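Local coordinates for protein probable zinc protease PqqL (Escherichia coli, PDB 6OFT) that probably acts as a periplasmic zinc-dependent endopeptidase of the M16 family, the chain here being the first half of the full-length protein, at residues A[246-252]-A[433-439]; A[16-21]-A[196-202]; A[363-367]-A[401-406]. All blocks are in the same frame, centred on the assembly; numbering follows the deposited sequence.

Interaction 1. Residues A[246-252]-A[433-439]; sequences IINDKEN and EQMVNNE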
loop_
_atom_site.group_PDB
_atom_site.type_symbol
_atom_site.label_atom_id
_atom_site.label_comp_id
_atom_site.label_asym_id
_atom_site.label_seq_id
_atom_site.Cartn_x
_atom_site.Cartn_y
_atom_site.Cartn_z
ATOM N N ILE A 246 9.736 -5.467 -21.968
ATOM C CA ILE A 246 10.576 -4.287 -22.169
ATOM C C ILE A 246 9.610 -3.115 -22.198
ATOM O O ILE A 246 8.651 -3.133 -22.977
ATOM C CB ILE A 246 11.529 -4.333 -23.408
ATOM C CG1 ILE A 246 12.521 -5.527 -23.343
ATOM C CG2 ILE A 246 12.300 -2.996 -23.577
ATOM C CD1 ILE A 246 13.187 -5.893 -24.766
ATOM N N ILE A 247 9.799 -2.152 -21.273
ATOM C CA ILE A 247 8.960 -0.959 -21.187
ATOM C C ILE A 247 9.709 0.162 -21.873
ATOM O O ILE A 247 10.757 0.594 -21.391
ATOM C CB ILE A 247 8.522 -0.591 -19.736
ATOM C CG1 ILE A 247 7.788 -1.774 -19.063
ATOM C CG2 ILE A 247 7.652 0.694 -19.739
ATOM C CD1 ILE A 247 7.499 -1.615 -17.633
ATOM N N ASN A 248 9.191 0.602 -23.020
ATOM C CA ASN A 248 9.792 1.682 -23.781
ATOM C C ASN A 248 8.940 2.954 -23.607
ATOM O O ASN A 248 7.807 3.022 -24.100
ATOM C CB ASN A 248 9.943 1.288 -25.261
ATOM C CG ASN A 248 10.876 2.168 -26.072
ATOM O OD1 ASN A 248 11.019 3.378 -25.840
ATOM N ND2 ASN A 248 11.529 1.573 -27.061
ATOM N N ASP A 249 9.474 3.933 -22.857
ATOM C CA ASP A 249 8.809 5.218 -22.606
ATOM C C ASP A 249 9.858 6.315 -22.542
ATOM O O ASP A 249 10.684 6.332 -21.629
ATOM C CB ASP A 249 7.955 5.177 -21.323
ATOM C CG ASP A 249 6.890 6.266 -21.175
ATOM O OD1 ASP A 249 5.817 5.970 -20.620
ATOM O OD2 ASP A 249 7.146 7.422 -21.594
ATOM N N LYS A 250 9.815 7.234 -23.519
ATOM C CA LYS A 250 10.761 8.347 -23.665
ATOM C C LYS A 250 10.748 9.311 -22.483
ATOM O O LYS A 250 11.761 9.965 -22.230
ATOM C CB LYS A 250 10.550 9.089 -24.998
ATOM C CG LYS A 250 10.589 8.174 -26.224
ATOM C CD LYS A 250 11.480 8.708 -27.341
ATOM C CE LYS A 250 11.374 7.884 -28.606
ATOM N NZ LYS A 250 11.906 6.502 -28.436
ATOM N N GLU A 251 9.626 9.344 -21.727
ATOM C CA GLU A 251 9.407 10.198 -20.556
ATOM C C GLU A 251 9.932 9.601 -19.242
ATOM O O GLU A 251 10.044 10.334 -18.259
ATOM C CB GLU A 251 7.925 10.606 -20.433
ATOM C CG GLU A 251 7.485 11.564 -21.533
ATOM C CD GLU A 251 6.226 12.379 -21.302
ATOM O OE1 GLU A 251 5.504 12.122 -20.312
ATOM O OE2 GLU A 251 5.959 13.281 -22.129
ATOM N N ASN A 252 10.264 8.286 -19.221
ATOM C CA ASN A 252 10.843 7.630 -18.045
ATOM C C ASN A 252 12.295 8.100 -17.909
ATOM O O ASN A 252 12.973 8.287 -18.925
ATOM C CB ASN A 252 10.736 6.103 -18.144
ATOM C CG ASN A 252 9.350 5.563 -17.871
ATOM O OD1 ASN A 252 8.487 6.228 -17.281
ATOM N ND2 ASN A 252 9.110 4.322 -18.268
ATOM N N GLU A 433 12.191 -7.807 -16.527
ATOM C CA GLU A 433 11.732 -6.548 -17.075
ATOM C C GLU A 433 12.862 -5.554 -17.300
ATOM O O GLU A 433 13.681 -5.332 -16.417
ATOM C CB GLU A 433 10.667 -5.946 -16.149
ATOM C CG GLU A 433 10.016 -4.681 -16.674
ATOM C CD GLU A 433 9.349 -3.928 -15.548
ATOM O OE1 GLU A 433 8.168 -4.224 -15.263
ATOM O OE2 GLU A 433 10.017 -3.076 -14.921
ATOM N N GLN A 434 12.866 -4.928 -18.475
ATOM C CA GLN A 434 13.811 -3.877 -18.812
ATOM C C GLN A 434 13.056 -2.603 -19.105
ATOM O O GLN A 434 11.974 -2.648 -19.678
ATOM C CB GLN A 434 14.703 -4.259 -19.996
ATOM C CG GLN A 434 15.883 -5.131 -19.566
ATOM C CD GLN A 434 16.558 -5.802 -20.725
ATOM O OE1 GLN A 434 17.731 -5.565 -21.015
ATOM N NE2 GLN A 434 15.840 -6.670 -21.404
ATOM N N MET A 435 13.634 -1.468 -18.719
ATOM C CA MET A 435 13.047 -0.153 -18.949
ATOM C C MET A 435 14.009 0.647 -19.793
ATOM O O MET A 435 15.198 0.689 -19.483
ATOM C CB MET A 435 12.733 0.536 -17.618
ATOM C CG MET A 435 11.503 -0.036 -16.951
ATOM S SD MET A 435 11.153 0.643 -15.317
ATOM C CE MET A 435 10.666 2.364 -15.755
ATOM N N VAL A 436 13.517 1.162 -20.934
ATOM C CA VAL A 436 14.300 1.934 -21.912
ATOM C C VAL A 436 13.600 3.265 -22.239
ATOM O O VAL A 436 12.367 3.319 -22.252
ATOM C CB VAL A 436 14.713 1.128 -23.174
ATOM C CG1 VAL A 436 15.666 -0.000 -22.807
ATOM C CG2 VAL A 436 13.505 0.586 -23.942
ATOM N N ASN A 437 14.380 4.342 -22.442
ATOM C CA ASN A 437 13.795 5.667 -22.707
ATOM C C ASN A 437 14.292 6.337 -23.999
ATOM O O ASN A 437 13.924 7.475 -24.284
ATOM C CB ASN A 437 13.967 6.599 -21.492
ATOM C CG ASN A 437 15.382 6.854 -21.038
ATOM O OD1 ASN A 437 16.371 6.546 -21.719
ATOM N ND2 ASN A 437 15.500 7.434 -19.859
ATOM N N ASN A 438 15.105 5.630 -24.781
ATOM C CA ASN A 438 15.628 6.095 -26.069
ATOM C C ASN A 438 15.913 4.873 -26.928
ATOM O O ASN A 438 15.910 3.750 -26.407
ATOM C CB ASN A 438 16.860 7.006 -25.903
ATOM C CG ASN A 438 18.050 6.346 -25.256
ATOM O OD1 ASN A 438 18.792 5.588 -25.891
ATOM N ND2 ASN A 438 18.267 6.631 -23.983
ATOM N N GLU A 439 16.158 5.079 -28.233
ATOM C CA GLU A 439 16.404 3.976 -29.151
ATOM C C GLU A 439 17.818 3.386 -29.031
ATOM O O GLU A 439 18.026 2.273 -29.513
ATOM C CB GLU A 439 16.037 4.348 -30.605
ATOM C CG GLU A 439 14.525 4.433 -30.831
ATOM C CD GLU A 439 13.686 3.330 -30.194
ATOM O OE1 GLU A 439 13.715 2.189 -30.710
ATOM O OE2 GLU A 439 13.015 3.604 -29.169
#
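Asn437 plugs its side-chain amide into the turn that ends the neighbouring strand: its ND2 donates to the backbone O of Asn252 at 2.8 Å, within the amide plane of Asn437 but tilted 33° from the carbonyl plane. CG sits between the backbone N and the carbonyl carbon (chi1 59°), which turns the amide across the mouth of the type I turn from Asp249 to Asn252, while CB rests 3.3 Å from the backbone O of Asp249. An alanine here would keep that CB contact but would probably leave the Asn252 carbonyl without this donor and the turn less firmly tied to the strand. The turn is braced by an Asx turn, Asp249 OD2 accepting from Glu251 N, and by Arg151, which forms salt bridges with Asp249 and Glu251. Before the turn, strands 242-248 and 430-436 run parallel as the edge and second strands of a five-stranded mixed sheet, probably in the second of two M16-type domains. The bonds between them are nearly straight: Ile247 N gives to Gln434 O at 2.7 Å, Val436 N to Ile247 O, and Asp249 N to Val436 O. On one face Ile246 CG2 meets Val436 CG2 at 3.8 Å, and the Asn248 amide lies over the same methyl. On the other, Ile247 packs beside Met435, whose CE lies 3.5 Å from Asn252 ND2, an amide nitrogen bonded to Thr152. Past the strands, Glu439 OE2 takes Asn248 ND2 at 3.3 Å on its syn lone pair, amide and carboxylate almost coplanar, and forms a salt bridge with Lys250 NZ at 3.2 Å.

Interaction 2. Residues A[16-21]-A[196-202]; sequences NGLRYM and PNNMTFI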
loop_
_atom_site.group_PDB
_atom_site.type_symbol
_atom_site.label_atom_id
_atom_site.label_comp_id
_atom_site.label_asym_id
_atom_site.label_seq_id
_atom_site.Cartn_x
_atom_site.Cartn_y
_atom_site.Cartn_z
ATOM N N ASN A 16 -24.680 -0.716 16.869
ATOM C CA ASN A 16 -25.080 -0.806 15.461
ATOM C C ASN A 16 -24.033 -1.540 14.580
ATOM O O ASN A 16 -24.276 -1.740 13.398
ATOM C CB ASN A 16 -25.448 0.579 14.899
ATOM C CG ASN A 16 -24.316 1.570 14.835
ATOM O OD1 ASN A 16 -23.139 1.227 14.934
ATOM N ND2 ASN A 16 -24.653 2.827 14.642
ATOM N N GLY A 17 -22.891 -1.923 15.156
ATOM C CA GLY A 17 -21.851 -2.654 14.440
ATOM C C GLY A 17 -20.675 -1.849 13.927
ATOM O O GLY A 17 -19.719 -2.441 13.410
ATOM N N LEU A 18 -20.739 -0.500 14.030
ATOM C CA LEU A 18 -19.657 0.375 13.584
ATOM C C LEU A 18 -18.449 0.179 14.502
ATOM O O LEU A 18 -18.604 0.219 15.719
ATOM C CB LEU A 18 -20.100 1.859 13.560
ATOM C CG LEU A 18 -19.042 2.862 13.043
ATOM C CD1 LEU A 18 -19.601 3.747 11.948
ATOM C CD2 LEU A 18 -18.475 3.710 14.188
ATOM N N ARG A 19 -17.257 -0.018 13.922
ATOM C CA ARG A 19 -16.038 -0.199 14.699
ATOM C C ARG A 19 -15.338 1.137 14.843
ATOM O O ARG A 19 -15.526 2.020 14.014
ATOM C CB ARG A 19 -15.097 -1.212 14.020
ATOM C CG ARG A 19 -15.499 -2.693 14.159
ATOM C CD ARG A 19 -14.691 -3.555 13.186
ATOM N NE ARG A 19 -15.293 -3.555 11.848
ATOM C CZ ARG A 19 -14.759 -4.090 10.751
ATOM N NH1 ARG A 19 -13.559 -4.660 10.797
ATOM N NH2 ARG A 19 -15.415 -4.046 9.597
ATOM N N TYR A 20 -14.542 1.299 15.900
ATOM C CA TYR A 20 -13.770 2.531 16.088
ATOM C C TYR A 20 -12.391 2.212 16.603
ATOM O O TYR A 20 -12.186 1.171 17.234
ATOM C CB TYR A 20 -14.488 3.554 16.985
ATOM C CG TYR A 20 -14.997 2.989 18.298
ATOM C CD1 TYR A 20 -14.167 2.905 19.413
ATOM C CD2 TYR A 20 -16.316 2.575 18.435
ATOM C CE1 TYR A 20 -14.620 2.355 20.613
ATOM C CE2 TYR A 20 -16.788 2.056 19.638
ATOM C CZ TYR A 20 -15.939 1.951 20.727
ATOM O OH TYR A 20 -16.420 1.456 21.914
ATOM N N MET A 21 -11.434 3.097 16.303
ATOM C CA MET A 21 -10.041 2.986 16.724
ATOM C C MET A 21 -9.603 4.371 17.096
ATOM O O MET A 21 -9.730 5.297 16.290
ATOM C CB MET A 21 -9.138 2.431 15.610
ATOM C CG MET A 21 -9.603 1.123 15.033
ATOM S SD MET A 21 -8.373 0.486 13.900
ATOM C CE MET A 21 -7.903 -0.984 14.771
ATOM N N PRO A 196 -23.201 0.198 8.850
ATOM C CA PRO A 196 -22.238 0.289 9.966
ATOM C C PRO A 196 -21.263 -0.857 10.187
ATOM O O PRO A 196 -20.127 -0.567 10.521
ATOM C CB PRO A 196 -23.138 0.483 11.197
ATOM C CG PRO A 196 -24.301 1.189 10.667
ATOM C CD PRO A 196 -24.553 0.589 9.305
ATOM N N ASN A 197 -21.665 -2.120 9.987
ATOM C CA ASN A 197 -20.797 -3.282 10.221
ATOM C C ASN A 197 -19.637 -3.415 9.198
ATOM O O ASN A 197 -18.770 -4.276 9.367
ATOM C CB ASN A 197 -21.635 -4.569 10.302
ATOM C CG ASN A 197 -22.168 -5.060 8.976
ATOM O OD1 ASN A 197 -22.452 -4.287 8.058
ATOM N ND2 ASN A 197 -22.323 -6.370 8.855
ATOM N N ASN A 198 -19.624 -2.561 8.152
ATOM C CA ASN A 198 -18.576 -2.527 7.145
ATOM C C ASN A 198 -17.790 -1.209 7.308
ATOM O O ASN A 198 -17.037 -0.821 6.411
ATOM C CB ASN A 198 -19.202 -2.653 5.729
ATOM C CG ASN A 198 -18.212 -2.955 4.632
ATOM O OD1 ASN A 198 -17.271 -3.734 4.807
ATOM N ND2 ASN A 198 -18.391 -2.332 3.481
ATOM N N MET A 199 -17.938 -0.543 8.479
ATOM C CA MET A 199 -17.275 0.743 8.745
ATOM C C MET A 199 -16.443 0.778 10.009
ATOM O O MET A 199 -16.821 0.203 11.031
ATOM C CB MET A 199 -18.297 1.883 8.844
ATOM C CG MET A 199 -18.970 2.225 7.558
ATOM S SD MET A 199 -20.313 3.352 7.932
ATOM C CE MET A 199 -20.992 3.543 6.319
ATOM N N THR A 200 -15.317 1.503 9.926
ATOM C CA THR A 200 -14.420 1.777 11.037
ATOM C C THR A 200 -14.158 3.276 11.032
ATOM O O THR A 200 -13.746 3.821 10.005
ATOM C CB THR A 200 -13.119 0.969 10.941
ATOM O OG1 THR A 200 -13.440 -0.427 10.915
ATOM C CG2 THR A 200 -12.177 1.261 12.099
ATOM N N PHE A 201 -14.454 3.942 12.160
ATOM C CA PHE A 201 -14.178 5.363 12.337
ATOM C C PHE A 201 -12.847 5.458 13.116
ATOM O O PHE A 201 -12.729 4.879 14.199
ATOM C CB PHE A 201 -15.336 6.088 13.081
ATOM C CG PHE A 201 -15.168 7.587 12.989
ATOM C CD1 PHE A 201 -15.436 8.260 11.805
ATOM C CD2 PHE A 201 -14.697 8.319 14.073
ATOM C CE1 PHE A 201 -15.214 9.636 11.697
ATOM C CE2 PHE A 201 -14.499 9.697 13.968
ATOM C CZ PHE A 201 -14.754 10.342 12.775
ATOM N N ILE A 202 -11.839 6.142 12.539
ATOM C CA ILE A 202 -10.484 6.267 13.101
ATOM C C ILE A 202 -10.194 7.686 13.626
ATOM O O ILE A 202 -10.305 8.650 12.881
ATOM C CB ILE A 202 -9.437 5.777 12.052
ATOM C CG1 ILE A 202 -9.727 4.316 11.605
ATOM C CG2 ILE A 202 -7.990 5.937 12.555
ATOM C CD1 ILE A 202 -9.014 3.880 10.331
HETATM O O HOH W 1 -17.698 -2.331 11.373
HETATM O O HOH W 2 -16.140 -5.219 6.797
#
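Arg19 starts with CG beside its backbone N (chi1 -76°), runs extended through chi2 and bends at chi3 (-83°), which carries its guanidinium across Thr200, one face toward OG1, and back toward the Asn197 carbonyl. That OG1, itself bonded to His39, sits 3.7 Å above the guanidinium plane, offset toward the rim. Water 1 lies at the edge, in the same plane, accepts from Arg19 NE at 2.7 Å and is within hydrogen-bonding distance of the backbone O atoms of Gly17 and Met199, linking the guanidinium to both backbones. NH2 makes a weak bond to Asn197 O at 3.4 Å and another to water 2, which donates to Asn198 OD1, an amide whose ND2 is bonded to Thr40 OG1. Leu18 has CG anti to its N (chi1 -177°), and its methyls divide the apolar work: CD1 touches Met199 CB at 3.8 Å, CD2 runs beside Phe201 CB. Asn16 OD1 accepts from Leu18 N at 3.1 Å in an Asx turn, ND2 of the same amide is bonded to Leu220 O, and the backbone O abuts Pro196 CB. Gly17 adopts positive phi with its O against Asn197 CA; a CB here would press on Asn197 CB and on the preceding carbonyl. Arg19 N to Met199 O at 2.9 Å, Phe201 N to Arg19 O and Met21 N to Phe201 O bind the strands in parallel. The Phe201 ring meets Phe117 edge-to-face, and helix 378-391 covers the face carrying Met21, Thr200 and Ile202. These are neighbouring inner strands of a helix-backed six-stranded mixed sheet, probably of the first M16 domain.

Interaction 3. Residues A[363-367]-A[401-406]; sequences LTWLK and TYQLSK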
loop_
_atom_site.group_PDB
_atom_site.type_symbol
_atom_site.label_atom_id
_atom_site.label_comp_id
_atom_site.label_asym_id
_atom_site.label_seq_id
_atom_site.Cartn_x
_atom_site.Cartn_y
_atom_site.Cartn_z
ATOM N N LEU A 363 17.627 -2.916 15.107
ATOM C CA LEU A 363 17.310 -2.816 16.530
ATOM C C LEU A 363 17.671 -1.442 17.097
ATOM O O LEU A 363 16.941 -0.942 17.948
ATOM C CB LEU A 363 17.987 -3.923 17.353
ATOM C CG LEU A 363 17.454 -5.351 17.157
ATOM C CD1 LEU A 363 18.390 -6.363 17.799
ATOM C CD2 LEU A 363 16.016 -5.502 17.677
ATOM N N THR A 364 18.786 -0.834 16.625
ATOM C CA THR A 364 19.203 0.519 17.044
ATOM C C THR A 364 18.093 1.516 16.645
ATOM O O THR A 364 17.691 2.345 17.466
ATOM C CB THR A 364 20.573 0.892 16.437
ATOM O OG1 THR A 364 21.547 -0.051 16.875
ATOM C CG2 THR A 364 21.018 2.310 16.807
ATOM N N TRP A 365 17.595 1.403 15.397
ATOM C CA TRP A 365 16.515 2.225 14.859
ATOM C C TRP A 365 15.227 2.006 15.660
ATOM O O TRP A 365 14.543 2.973 16.004
ATOM C CB TRP A 365 16.261 1.913 13.369
ATOM C CG TRP A 365 15.331 2.906 12.729
ATOM C CD1 TRP A 365 15.678 4.091 12.150
ATOM C CD2 TRP A 365 13.893 2.855 12.709
ATOM N NE1 TRP A 365 14.549 4.770 11.746
ATOM C CE2 TRP A 365 13.441 4.029 12.065
ATOM C CE3 TRP A 365 12.940 1.921 13.158
ATOM C CZ2 TRP A 365 12.079 4.303 11.872
ATOM C CZ3 TRP A 365 11.592 2.194 12.971
ATOM C CH2 TRP A 365 11.173 3.371 12.332
ATOM N N LEU A 366 14.901 0.733 15.946
ATOM C CA LEU A 366 13.696 0.367 16.681
ATOM C C LEU A 366 13.705 0.908 18.088
ATOM O O LEU A 366 12.671 1.415 18.543
ATOM C CB LEU A 366 13.427 -1.151 16.645
ATOM C CG LEU A 366 12.982 -1.706 15.300
ATOM C CD1 LEU A 366 12.949 -3.202 15.320
ATOM C CD2 LEU A 366 11.623 -1.131 14.862
ATOM N N LYS A 367 14.880 0.855 18.755
ATOM C CA LYS A 367 15.079 1.383 20.102
ATOM C C LYS A 367 14.885 2.910 20.089
ATOM O O LYS A 367 14.195 3.443 20.963
ATOM C CB LYS A 367 16.473 1.015 20.645
ATOM C CG LYS A 367 16.663 1.360 22.120
ATOM C CD LYS A 367 18.115 1.224 22.561
ATOM C CE LYS A 367 18.358 1.809 23.935
ATOM N NZ LYS A 367 17.824 0.940 25.017
ATOM N N THR A 401 7.117 -3.787 18.943
ATOM C CA THR A 401 7.901 -4.029 17.721
ATOM C C THR A 401 9.365 -4.278 18.098
ATOM O O THR A 401 9.955 -5.246 17.636
ATOM C CB THR A 401 7.722 -2.873 16.723
ATOM O OG1 THR A 401 6.331 -2.713 16.455
ATOM C CG2 THR A 401 8.446 -3.107 15.418
ATOM N N TYR A 402 9.922 -3.441 18.969
ATOM C CA TYR A 402 11.297 -3.576 19.455
ATOM C C TYR A 402 11.549 -4.900 20.221
ATOM O O TYR A 402 12.515 -5.610 19.908
ATOM C CB TYR A 402 11.675 -2.341 20.302
ATOM C CG TYR A 402 13.074 -2.402 20.875
ATOM C CD1 TYR A 402 14.187 -2.476 20.041
ATOM C CD2 TYR A 402 13.287 -2.363 22.250
ATOM C CE1 TYR A 402 15.478 -2.537 20.562
ATOM C CE2 TYR A 402 14.574 -2.421 22.783
ATOM C CZ TYR A 402 15.667 -2.512 21.933
ATOM O OH TYR A 402 16.938 -2.546 22.444
ATOM N N GLN A 403 10.699 -5.208 21.235
ATOM C CA GLN A 403 10.777 -6.429 22.056
ATOM C C GLN A 403 10.594 -7.699 21.196
ATOM O O GLN A 403 11.392 -8.633 21.318
ATOM C CB GLN A 403 9.733 -6.402 23.185
ATOM C CG GLN A 403 10.058 -5.455 24.344
ATOM C CD GLN A 403 9.066 -5.530 25.502
ATOM O OE1 GLN A 403 9.424 -5.325 26.670
ATOM N NE2 GLN A 403 7.794 -5.801 25.220
ATOM N N LEU A 404 9.584 -7.714 20.298
ATOM C CA LEU A 404 9.325 -8.848 19.395
ATOM C C LEU A 404 10.505 -9.119 18.488
ATOM O O LEU A 404 10.828 -10.278 18.275
ATOM C CB LEU A 404 8.098 -8.609 18.498
ATOM C CG LEU A 404 6.727 -9.007 18.995
ATOM C CD1 LEU A 404 5.672 -8.654 17.951
ATOM C CD2 LEU A 404 6.645 -10.504 19.352
ATOM N N SER A 405 11.106 -8.058 17.907
ATOM C CA SER A 405 12.267 -8.156 17.014
ATOM C C SER A 405 13.466 -8.722 17.756
ATOM O O SER A 405 14.070 -9.666 17.266
ATOM C CB SER A 405 12.613 -6.797 16.417
ATOM O OG SER A 405 11.516 -6.283 15.684
ATOM N N LYS A 406 13.781 -8.182 18.961
ATOM C CA LYS A 406 14.878 -8.642 19.822
ATOM C C LYS A 406 14.760 -10.142 20.149
ATOM O O LYS A 406 15.774 -10.839 20.218
ATOM C CB LYS A 406 14.909 -7.843 21.134
ATOM C CG LYS A 406 15.962 -6.745 21.179
ATOM C CD LYS A 406 16.913 -6.930 22.345
ATOM C CE LYS A 406 17.850 -5.759 22.520
ATOM N NZ LYS A 406 18.831 -5.984 23.616
#
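Leu363 reaches across to the neighbouring helix with its CD2 methyl, which lies 3.7 Å from Lys406 CG and also touches Ser405 CB; the leucine and the aliphatic part of the lysine cross at about a right angle. Its backbone O, already bonded to Lys367 N within the helix, has Tyr402 CE1 3.4 Å away. One turn on, Leu366 points straight at the partner and splits its branches: CD1 abuts Ser405 OG at 3.4 Å, CD2 meets Thr401 CG2 at 3.8 Å, and CB stands at the edge of the Tyr402 ring, close to its plane. The Ser405 OG beside Leu366 CD1 has its own donor bond to Thr401 O at 2.7 Å, and this O takes two donors, Ser405 N and OG, from opposite faces of its plane. Helices 352-371 and 398-408 thus pack as an antiparallel pair, their local axes 9.5 Å apart at an angle of 156°, probably in the helical layer of the second M16-type domain. Trp409 adds to the apolar seam against both leucines, and Phe274 of helix 271-296 backs Ser405. Lys367 closes the row. Its CG is anti to the backbone N (chi1 -171°), and the chain runs alongside Tyr402, pointing the same way. CB makes an off-centre CH-pi contact, 4.1 Å from the centroid of the Tyr402 ring, while CG and CD follow the ring out toward the phenol OH.

In the fold
Interaction 2 comes first along the chain, joining strands 19-24 and 199-205 of the six-stranded sheet. Interaction 1 then spans from strand 242-248 to strand 430-436 of the five-stranded sheet, and interaction 3 is formed by helices 352-371 and 398-408, which lie between those strands in sequence. Interactions 1 and 2 lie on opposite sides of the chain's centre, their centres about 45 Å apart; interaction 3 is about 41 Å from the former and 32 Å from the latter, centre to centre. None touches another. Each sheet thus pairs sequence-distant strands in parallel, consistent with two related M16 domains, and all three contacts stand away from the predicted zinc site.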